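Local atomic coordinates of protein-tyrosine-phosphatase PTP1 (Arabidopsis thaliana, PDB entry 6KRW), a protein that removes phosphate from phosphotyrosine in proteins, acting on MAP kinases such as MPK6 to restrain plant defence responses. Residues A[69-72]-A[73-76]; A[81-84]-A[85-88]; A[118-121]-A[122-126]. All blocks are in the same frame, centred on the assembly; numbering follows the deposited sequence.

Contact 1. Residues A[69-72]-A[73-76]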
ATOM      1  N   VAL A  69      -8.616   7.259   9.329  1.00 17.96           N
ATOM      2  CA  VAL A  69      -9.681   7.547   8.357  1.00 17.85           C
ATOM      3  C   VAL A  69      -9.048   8.376   7.247  1.00 15.82           C
ATOM      4  O   VAL A  69      -8.046   9.067   7.480  1.00 17.16           O
ATOM      5  CB  VAL A  69     -10.849   8.313   8.992  1.00 18.45           C
ATOM      6  CG1 VAL A  69     -11.596   7.466   9.995  1.00 19.63           C
ATOM      7  CG2 VAL A  69     -10.396   9.618   9.627  1.00 21.23           C
ATOM      8  N   PRO A  70      -9.627   8.316   6.032  1.00 15.86           N
ATOM      9  CA  PRO A  70      -9.140   9.131   4.925  1.00 15.61           C
ATOM     10  C   PRO A  70      -9.640  10.582   5.036  1.00 15.64           C
ATOM     11  O   PRO A  70     -10.742  10.818   5.490  1.00 16.21           O
ATOM     12  CB  PRO A  70      -9.735   8.464   3.684  1.00 15.60           C
ATOM     13  CG  PRO A  70     -11.078   7.950   4.199  1.00 16.13           C
ATOM     14  CD  PRO A  70     -10.767   7.473   5.623  1.00 16.60           C
ATOM     15  N   PHE A  71      -8.781  11.467   4.569  1.00 14.98           N
ATOM     16  CA  PHE A  71      -9.177  12.885   4.382  1.00 14.45           C
ATOM     17  C   PHE A  71     -10.243  12.989   3.313  1.00 15.36           C
ATOM     18  O   PHE A  71     -10.221  12.275   2.286  1.00 15.88           O
ATOM     19  CB  PHE A  71      -7.942  13.681   3.982  1.00 14.15           C
ATOM     20  CG  PHE A  71      -6.801  13.610   4.948  1.00 13.54           C
ATOM     21  CD1 PHE A  71      -6.991  13.837   6.308  1.00 16.28           C
ATOM     22  CD2 PHE A  71      -5.509  13.370   4.513  1.00 14.25           C
ATOM     23  CE1 PHE A  71      -5.924  13.781   7.192  1.00 15.30           C
ATOM     24  CE2 PHE A  71      -4.440  13.299   5.392  1.00 15.33           C
ATOM     25  CZ  PHE A  71      -4.650  13.504   6.729  1.00 15.55           C
ATOM     26  N   ASP A  72     -11.155  13.941   3.480  1.00 16.01           N
ATOM     27  CA  ASP A  72     -12.156  14.220   2.431  1.00 14.83           C
ATOM     28  C   ASP A  72     -11.481  14.527   1.097  1.00 15.14           C
ATOM     29  O   ASP A  72     -12.029  14.129   0.048  1.00 17.17           O
ATOM     30  CB  ASP A  72     -13.043  15.394   2.836  1.00 16.06           C
ATOM     31  CG  ASP A  72     -13.923  15.140   4.041  1.00 19.20           C
ATOM     32  OD1 ASP A  72     -14.323  13.986   4.261  1.00 19.93           O
ATOM     33  OD2 ASP A  72     -14.269  16.098   4.761  1.00 19.13           O
ATOM     34  N   LYS A  73     -10.330  15.218   1.121  1.00 14.47           N
ATOM     35  CA  LYS A  73      -9.763  15.763  -0.133  1.00 15.49           C
ATOM     36  C   LYS A  73      -9.328  14.647  -1.093  1.00 13.86           C
ATOM     37  O   LYS A  73      -9.300  14.884  -2.279  1.00 15.53           O
ATOM     38  CB  LYS A  73      -8.590  16.688   0.162  1.00 19.64           C
ATOM     39  CG  LYS A  73      -7.372  16.027   0.761  1.00 25.57           C
ATOM     40  CD  LYS A  73      -6.201  16.973   1.017  1.00 34.94           C
ATOM     41  CE  LYS A  73      -4.997  16.232   1.586  1.00 57.98           C
ATOM     42  NZ  LYS A  73      -4.520  15.181   0.655  1.00 64.04           N
ATOM     43  N   ASN A  74      -8.991  13.452  -0.561  1.00 14.62           N
ATOM     44  CA  ASN A  74      -8.418  12.406  -1.454  1.00 14.06           C
ATOM     45  C   ASN A  74      -8.984  11.039  -1.111  1.00 14.14           C
ATOM     46  O   ASN A  74      -8.347  10.065  -1.562  1.00 16.31           O
ATOM     47  CB  ASN A  74      -6.899  12.406  -1.433  1.00 13.88           C
ATOM     48  CG  ASN A  74      -6.352  11.902  -0.107  1.00 14.12           C
ATOM     49  OD1 ASN A  74      -6.937  12.183   0.945  1.00 16.01           O
ATOM     50  ND2 ASN A  74      -5.223  11.181  -0.156  1.00 15.85           N
ATOM     51  N   ARG A  75     -10.094  10.934  -0.435  1.00 13.93           N
ATOM     52  CA  ARG A  75     -10.705   9.623  -0.153  1.00 14.19           C
ATOM     53  C   ARG A  75     -11.174   9.036  -1.473  1.00 15.28           C
ATOM     54  O   ARG A  75     -11.541   9.754  -2.426  1.00 16.13           O
ATOM     55  CB  ARG A  75     -11.849   9.729   0.838  1.00 15.61           C
ATOM     56  CG  ARG A  75     -13.071  10.492   0.355  1.00 17.01           C
ATOM     57  CD  ARG A  75     -14.094  10.671   1.449  1.00 17.23           C
ATOM     58  NE  ARG A  75     -15.291  11.299   0.906  1.00 16.10           N
ATOM     59  CZ  ARG A  75     -16.325  10.692   0.387  1.00 16.83           C
ATOM     60  NH1 ARG A  75     -16.387   9.352   0.351  1.00 17.96           N
ATOM     61  NH2 ARG A  75     -17.311  11.417  -0.125  1.00 17.73           N
ATOM     62  N   ILE A  76     -11.152   7.714  -1.561  1.00 15.97           N
ATOM     63  CA  ILE A  76     -11.732   7.015  -2.715  1.00 16.23           C
ATOM     64  C   ILE A  76     -13.242   6.918  -2.538  1.00 17.24           C
ATOM     65  O   ILE A  76     -13.716   6.477  -1.497  1.00 19.32           O
ATOM     66  CB  ILE A  76     -11.112   5.609  -2.865  1.00 16.65           C
ATOM     67  CG1 ILE A  76      -9.588   5.674  -2.936  1.00 17.42           C
ATOM     68  CG2 ILE A  76     -11.710   4.889  -4.067  1.00 18.28           C
ATOM     69  CD1 ILE A  76      -9.020   6.471  -4.111  1.00 18.37           C
TER
HETATM   70  O   HOH W   1      -6.820  10.307   2.880  1.00 15.55           O
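Asn-74 OD1 accepts a hydrogen bond from water 1, whose oxygen lies 2.7 Å away, and this water in turn takes the N-H of Phe-71, its oxygen 2.8 Å from Phe-71 N. The water thus ties the two limbs of a beta turn, Phe-71 to Asn-74, in the PFDxxR sequence that follows the KNRY segment in classical tyrosine phosphatases and runs into strand 75-77. The turn's own bond is weak: Asn-74 N stands 3.3 Å from Phe-71 O, with 154° at the hydrogen. Asp-72 and Lys-73 take helical backbone angles at its corners.

The Asn-74 side chain leans back over the turn because CG lies between the backbone N and the carbonyl carbon (chi1 70°). This puts OD1 3.5 Å from Phe-71 CB, at the edge of the phenyl ring and near its plane; ring and amide point the same way. The other end of the amide, ND2, is spent on Gln-277 O and Leu-94 O, so both polar atoms have partners and the amide's flip is settled. Asp-72 turns outward, its carboxylate taken by Thr-52 OG1 and Val-53 N at helix 52-55. Its OD1 is 4.4 Å from Arg-75 NE, too far for a salt bridge. Arg-75 is instead extended as far as NE, and its NH2 bonds to Lys-87 O. At the root of that chain Arg-75 CB lies 3.4 Å from Phe-71 O and rests against the ring of Pro-70, 3.8 Å from Pro-70 CB.

Contact 2. Residues A[81-84]-A[85-88]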
ATOM      1  N   CYS A  81     -22.927   4.258  -5.851  1.00 36.31           N
ATOM      2  CA  CYS A  81     -22.977   3.724  -4.470  1.00 37.08           C
ATOM      3  C   CYS A  81     -24.433   3.520  -4.072  1.00 48.49           C
ATOM      4  O   CYS A  81     -25.275   4.320  -4.485  1.00 47.98           O
ATOM      5  CB  CYS A  81     -22.295   4.667  -3.494  1.00 44.50           C
ATOM      6  SG  CYS A  81     -22.390   4.096  -1.784  1.00 51.90           S
ATOM      7  N   LYS A  82     -24.699   2.509  -3.254  1.00 55.63           N
ATOM      8  CA  LYS A  82     -26.101   2.096  -2.991  1.00 66.62           C
ATOM      9  C   LYS A  82     -26.780   3.071  -2.021  1.00 61.64           C
ATOM     10  O   LYS A  82     -28.009   3.078  -1.997  1.00 82.60           O
ATOM     11  CB  LYS A  82     -26.165   0.646  -2.503  1.00 84.93           C
ATOM     12  CG  LYS A  82     -25.152   0.233  -1.443  1.00103.65           C
ATOM     13  CD  LYS A  82     -24.959  -1.271  -1.400  1.00114.50           C
ATOM     14  CE  LYS A  82     -24.014  -1.735  -0.312  1.00110.47           C
ATOM     15  NZ  LYS A  82     -24.699  -1.861   0.995  1.00104.54           N
ATOM     16  N   ASP A  83     -26.023   3.865  -1.266  1.00 53.59           N
ATOM     17  CA  ASP A  83     -26.613   4.726  -0.208  1.00 47.52           C
ATOM     18  C   ASP A  83     -26.069   6.147  -0.351  1.00 40.92           C
ATOM     19  O   ASP A  83     -24.912   6.379   0.021  1.00 43.51           O
ATOM     20  CB  ASP A  83     -26.300   4.152   1.172  1.00 48.16           C
ATOM     21  CG  ASP A  83     -26.797   5.011   2.315  1.00 52.86           C
ATOM     22  OD1 ASP A  83     -27.533   5.997   2.044  1.00 54.80           O
ATOM     23  OD2 ASP A  83     -26.433   4.690   3.465  1.00 54.93           O
ATOM     24  N   SER A  84     -26.890   7.084  -0.834  1.00 42.45           N
ATOM     25  CA  SER A  84     -26.376   8.450  -1.099  1.00 46.61           C
ATOM     26  C   SER A  84     -25.979   9.155   0.210  1.00 36.88           C
ATOM     27  O   SER A  84     -25.052   9.994   0.167  1.00 35.11           O
ATOM     28  CB  SER A  84     -27.362   9.272  -1.912  1.00 53.10           C
ATOM     29  OG  SER A  84     -28.428   9.730  -1.106  1.00 80.29           O
ATOM     30  N   SER A  85     -26.615   8.827   1.336  1.00 34.94           N
ATOM     31  CA  SER A  85     -26.274   9.449   2.642  1.00 39.87           C
ATOM     32  C   SER A  85     -24.832   9.088   3.045  1.00 36.97           C
ATOM     33  O   SER A  85     -24.212   9.862   3.782  1.00 36.19           O
ATOM     34  CB  SER A  85     -27.263   9.058   3.710  1.00 46.33           C
ATOM     35  OG  SER A  85     -27.183   7.665   3.965  1.00 53.58           O
ATOM     36  N   ALA A  86     -24.295   7.973   2.541  1.00 36.38           N
ATOM     37  CA  ALA A  86     -22.914   7.539   2.856  1.00 30.26           C
ATOM     38  C   ALA A  86     -21.868   8.303   2.025  1.00 26.72           C
ATOM     39  O   ALA A  86     -20.675   8.224   2.347  1.00 25.29           O
ATOM     40  CB  ALA A  86     -22.776   6.072   2.622  1.00 37.68           C
ATOM     41  N   LYS A  87     -22.292   9.007   0.980  1.00 25.08           N
ATOM     42  CA  LYS A  87     -21.374   9.756   0.085  1.00 22.58           C
ATOM     43  C   LYS A  87     -20.286   8.815  -0.460  1.00 21.32           C
ATOM     44  O   LYS A  87     -19.134   9.237  -0.594  1.00 19.96           O
ATOM     45  CB  LYS A  87     -20.795  10.980   0.799  1.00 23.41           C
ATOM     46  CG  LYS A  87     -21.834  11.972   1.327  1.00 25.56           C
ATOM     47  CD  LYS A  87     -21.221  13.215   1.931  1.00 32.88           C
ATOM     48  CE  LYS A  87     -22.251  14.244   2.347  1.00 49.36           C
ATOM     49  NZ  LYS A  87     -22.867  13.905   3.646  1.00 67.78           N
ATOM     50  N   GLY A  88     -20.657   7.559  -0.742  1.00 21.57           N
ATOM     51  CA  GLY A  88     -19.714   6.666  -1.425  1.00 21.46           C
ATOM     52  C   GLY A  88     -18.558   6.217  -0.547  1.00 20.18           C
ATOM     53  O   GLY A  88     -17.506   5.870  -1.096  1.00 22.19           O
TER
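Asp-83 and Ser-85 meet through a hydroxyl-to-carboxylate bond: Ser-85 OG donates to Asp-83 OD1 across 2.6 Å, reaching it from the syn side but 25° out of the carboxylate plane. The same oxygen takes a weak bond from Ser-85 N at 3.1 Å, which makes an Asx turn at the start of the short 3-10 segment. With CG swung opposite the backbone N (chi1 177°), the carboxylate folds over the first residues of that turn. Beneath it the backbone winds tightly, Ala-86 N bonding to Asp-83 O and Lys-87 N to Ser-84 O, both at 3.0 Å and both from above the carbonyl plane. Buried Ala-86 packs its CB against Asp-83 O and touches Lys-62. Where the ends of the loop return to each other, Cys-81 SG lies 3.7 Å from buried Gly-88 CA, a van der Waals touch, and weakly accepts the N-H of Asp-83.

The solvent side is looser: Ser-84 and Lys-87 are exposed, their CB bonds leading away. An alanine in place of Asp-83 would take away the acceptor shared by Ser-85 OG and N, and would probably leave that hydroxyl free to rotate and the Asx turn undone. Far from the catalytic pocket, this link between strands 75-77 and 89-90 thus has one carboxylate oxygen fixing the rotation of the Ser-85 hydroxyl, and its negative charge is likely to steady the N-H of Ser-85 at the start of the turn.

Contact 3. Residues A[118-121]-A[122-126]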
ATOM      1  N   GLU A 118     -18.026  -6.039   0.434  1.00 31.91           N
ATOM      2  CA  GLU A 118     -18.634  -5.669  -0.867  1.00 30.56           C
ATOM      3  C   GLU A 118     -18.107  -4.290  -1.284  1.00 29.11           C
ATOM      4  O   GLU A 118     -17.755  -4.122  -2.460  1.00 28.65           O
ATOM      5  CB  GLU A 118     -20.163  -5.665  -0.818  1.00 34.30           C
ATOM      6  CG  GLU A 118     -20.779  -5.429  -2.183  1.00 39.17           C
ATOM      7  CD  GLU A 118     -22.294  -5.440  -2.220  1.00 49.37           C
ATOM      8  OE1 GLU A 118     -22.858  -5.090  -3.279  1.00 55.84           O
ATOM      9  OE2 GLU A 118     -22.910  -5.767  -1.186  1.00 46.22           O
ATOM     10  N   ASP A 119     -18.021  -3.364  -0.340  1.00 28.81           N
ATOM     11  CA  ASP A 119     -17.455  -2.013  -0.615  1.00 28.49           C
ATOM     12  C   ASP A 119     -16.040  -2.133  -1.187  1.00 27.42           C
ATOM     13  O   ASP A 119     -15.702  -1.460  -2.191  1.00 25.08           O
ATOM     14  CB  ASP A 119     -17.433  -1.159   0.653  1.00 27.91           C
ATOM     15  CG  ASP A 119     -18.813  -0.773   1.176  1.00 35.17           C
ATOM     16  OD1 ASP A 119     -19.805  -0.873   0.394  1.00 33.86           O
ATOM     17  OD2 ASP A 119     -18.894  -0.405   2.367  1.00 32.78           O
ATOM     18  N   PHE A 120     -15.223  -2.979  -0.565  1.00 25.58           N
ATOM     19  CA  PHE A 120     -13.835  -3.181  -1.031  1.00 26.88           C
ATOM     20  C   PHE A 120     -13.811  -3.694  -2.469  1.00 26.78           C
ATOM     21  O   PHE A 120     -13.069  -3.146  -3.307  1.00 25.11           O
ATOM     22  CB  PHE A 120     -13.094  -4.128  -0.090  1.00 26.68           C
ATOM     23  CG  PHE A 120     -11.704  -4.461  -0.557  1.00 25.36           C
ATOM     24  CD1 PHE A 120     -10.632  -3.630  -0.252  1.00 28.42           C
ATOM     25  CD2 PHE A 120     -11.473  -5.614  -1.303  1.00 31.25           C
ATOM     26  CE1 PHE A 120      -9.360  -3.942  -0.701  1.00 27.72           C
ATOM     27  CE2 PHE A 120     -10.199  -5.909  -1.757  1.00 29.48           C
ATOM     28  CZ  PHE A 120      -9.135  -5.098  -1.436  1.00 27.30           C
ATOM     29  N   TRP A 121     -14.546  -4.776  -2.763  1.00 25.28           N
ATOM     30  CA  TRP A 121     -14.492  -5.326  -4.126  1.00 26.75           C
ATOM     31  C   TRP A 121     -15.116  -4.371  -5.130  1.00 24.29           C
ATOM     32  O   TRP A 121     -14.630  -4.340  -6.272  1.00 27.55           O
ATOM     33  CB  TRP A 121     -15.107  -6.726  -4.159  1.00 29.94           C
ATOM     34  CG  TRP A 121     -14.189  -7.730  -3.540  1.00 28.83           C
ATOM     35  CD1 TRP A 121     -14.397  -8.452  -2.401  1.00 30.08           C
ATOM     36  CD2 TRP A 121     -12.900  -8.109  -4.038  1.00 28.62           C
ATOM     37  NE1 TRP A 121     -13.324  -9.275  -2.159  1.00 29.73           N
ATOM     38  CE2 TRP A 121     -12.393  -9.087  -3.147  1.00 30.27           C
ATOM     39  CE3 TRP A 121     -12.133  -7.724  -5.147  1.00 31.03           C
ATOM     40  CZ2 TRP A 121     -11.142  -9.673  -3.342  1.00 30.80           C
ATOM     41  CZ3 TRP A 121     -10.896  -8.307  -5.336  1.00 31.74           C
ATOM     42  CH2 TRP A 121     -10.409  -9.256  -4.433  1.00 32.27           C
ATOM     43  N   GLU A 122     -16.143  -3.614  -4.715  1.00 28.90           N
ATOM     44  CA  GLU A 122     -16.740  -2.604  -5.615  1.00 31.10           C
ATOM     45  C   GLU A 122     -15.661  -1.566  -5.944  1.00 26.99           C
ATOM     46  O   GLU A 122     -15.544  -1.185  -7.120  1.00 26.16           O
ATOM     47  CB  GLU A 122     -17.941  -1.960  -4.949  1.00 31.08           C
ATOM     48  CG  GLU A 122     -18.646  -0.990  -5.861  1.00 33.89           C
ATOM     49  CD  GLU A 122     -19.485  -1.605  -6.960  1.00 38.62           C
ATOM     50  OE1 GLU A 122     -19.984  -2.701  -6.756  1.00 45.80           O
ATOM     51  OE2 GLU A 122     -19.690  -0.942  -8.000  1.00 47.25           O
ATOM     52  N   MET A 123     -14.872  -1.168  -4.950  1.00 24.19           N
ATOM     53  CA  MET A 123     -13.759  -0.210  -5.188  1.00 24.34           C
ATOM     54  C   MET A 123     -12.750  -0.822  -6.175  1.00 21.98           C
ATOM     55  O   MET A 123     -12.294  -0.149  -7.103  1.00 22.95           O
ATOM     56  CB  MET A 123     -13.061   0.136  -3.872  1.00 22.76           C
ATOM     57  CG  MET A 123     -11.883   1.052  -4.069  1.00 22.77           C
ATOM     58  SD  MET A 123     -11.113   1.548  -2.499  0.96 21.41           S
ATOM     59  CE  MET A 123     -10.376  -0.015  -1.982  1.00 27.48           C
ATOM     60  N   VAL A 124     -12.393  -2.098  -5.986  1.00 25.42           N
ATOM     61  CA  VAL A 124     -11.417  -2.779  -6.887  1.00 25.95           C
ATOM     62  C   VAL A 124     -11.931  -2.712  -8.327  1.00 23.53           C
ATOM     63  O   VAL A 124     -11.145  -2.404  -9.240  1.00 27.28           O
ATOM     64  CB  VAL A 124     -11.202  -4.238  -6.446  1.00 27.15           C
ATOM     65  CG1 VAL A 124     -10.419  -5.012  -7.484  1.00 31.89           C
ATOM     66  CG2 VAL A 124     -10.543  -4.312  -5.085  1.00 31.51           C
ATOM     67  N   ILE A 125     -13.203  -3.038  -8.530  1.00 28.74           N
ATOM     68  CA  ILE A 125     -13.774  -3.040  -9.904  1.00 27.05           C
ATOM     69  C   ILE A 125     -13.830  -1.607 -10.434  1.00 24.82           C
ATOM     70  O   ILE A 125     -13.369  -1.374 -11.568  1.00 28.68           O
ATOM     71  CB  ILE A 125     -15.150  -3.716  -9.904  1.00 30.46           C
ATOM     72  CG1 ILE A 125     -15.015  -5.187  -9.503  1.00 35.78           C
ATOM     73  CG2 ILE A 125     -15.824  -3.544 -11.259  1.00 33.54           C
ATOM     74  CD1 ILE A 125     -16.350  -5.878  -9.288  1.00 37.75           C
ATOM     75  N   GLN A 126     -14.380  -0.675  -9.651  1.00 27.27           N
ATOM     76  CA  GLN A 126     -14.598   0.710 -10.138  1.00 24.01           C
ATOM     77  C   GLN A 126     -13.265   1.381 -10.468  1.00 23.87           C
ATOM     78  O   GLN A 126     -13.216   2.136 -11.443  1.00 26.66           O
ATOM     79  CB  GLN A 126     -15.357   1.512  -9.087  1.00 26.09           C
ATOM     80  CG  GLN A 126     -16.826   1.116  -8.952  1.00 28.50           C
ATOM     81  CD  GLN A 126     -17.599   2.067  -8.072  1.00 27.16           C
ATOM     82  OE1 GLN A 126     -17.052   3.063  -7.586  1.00 27.55           O
ATOM     83  NE2 GLN A 126     -18.870   1.757  -7.864  1.00 30.62           N
TER
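Phe-120 carries Val-124 on one face of its ring: the methyl CG2 of Val-124 stands 4.1 Å from the ring centroid, 26° off the normal, in a CH-pi contact. Phe-120 in turn points one ring atom, CD2, at a face of the Trp-121 indole, 3.9 Å above its centre, the two planes steeply inclined. Val-124 CG2 also reaches the benzene part of Trp-121, 3.8 Å from CE3, so one methyl fills the angle between the two aromatic groups. Trp-121 NE1 bonds to Tyr-150 O, while the indole also meets the ring of Phe-160. Met-123 closes in on the phenyl from another direction, its CE 4.0 Å from Phe-120 CD1. Its chain runs straight out as far as SD and bends only at the last torsion (chi3 70°), which lays the methyl against Phe-120.

The backbone beneath is regular alpha helix, Glu-122 N to Glu-118 O at 2.8 Å being the first of four successive bonds between the segments. A polar flank is built differently. Glu-122 bends at its second torsion (chi2 75°), and its OE2 uses the anti lone pair to receive Gln-126 NE2 at 2.8 Å; Tyr-186 OH bonds to the same oxygen.

Helix 117-126 is thus amphipathic, its aromatic side pressed on strands 163-172 and 178-186 and on Ile-234 of the strand that leads to the catalytic Cys-237. Its DFWxM sequence is a signature of classical tyrosine phosphatases, where it packs in the core against the twisted mixed sheet.

The three contacts differ in burial and chemistry. Contact 3 is the most buried, an aromatic and aliphatic cluster on a helix against the central sheet; contact 2, a polar turn, stands apart at the surface, farthest from the chain's centre. Contact 1 lies about as deep as contact 3 but is mixed in character, combining a bound water, an amide and apolar contacts. Contacts 1 and 2 lie at either end of the segment from strand 75-77 to strand 89-90, and the Arg-75 side chain joins them. Contact 1 meets contact 3 through apolar atoms, Ile-76 CG2 lying 3.7 Å from Met-123 SD. Contacts 2 and 3 barely touch, through the poorly ordered side chain of Lys-82 near Glu-118.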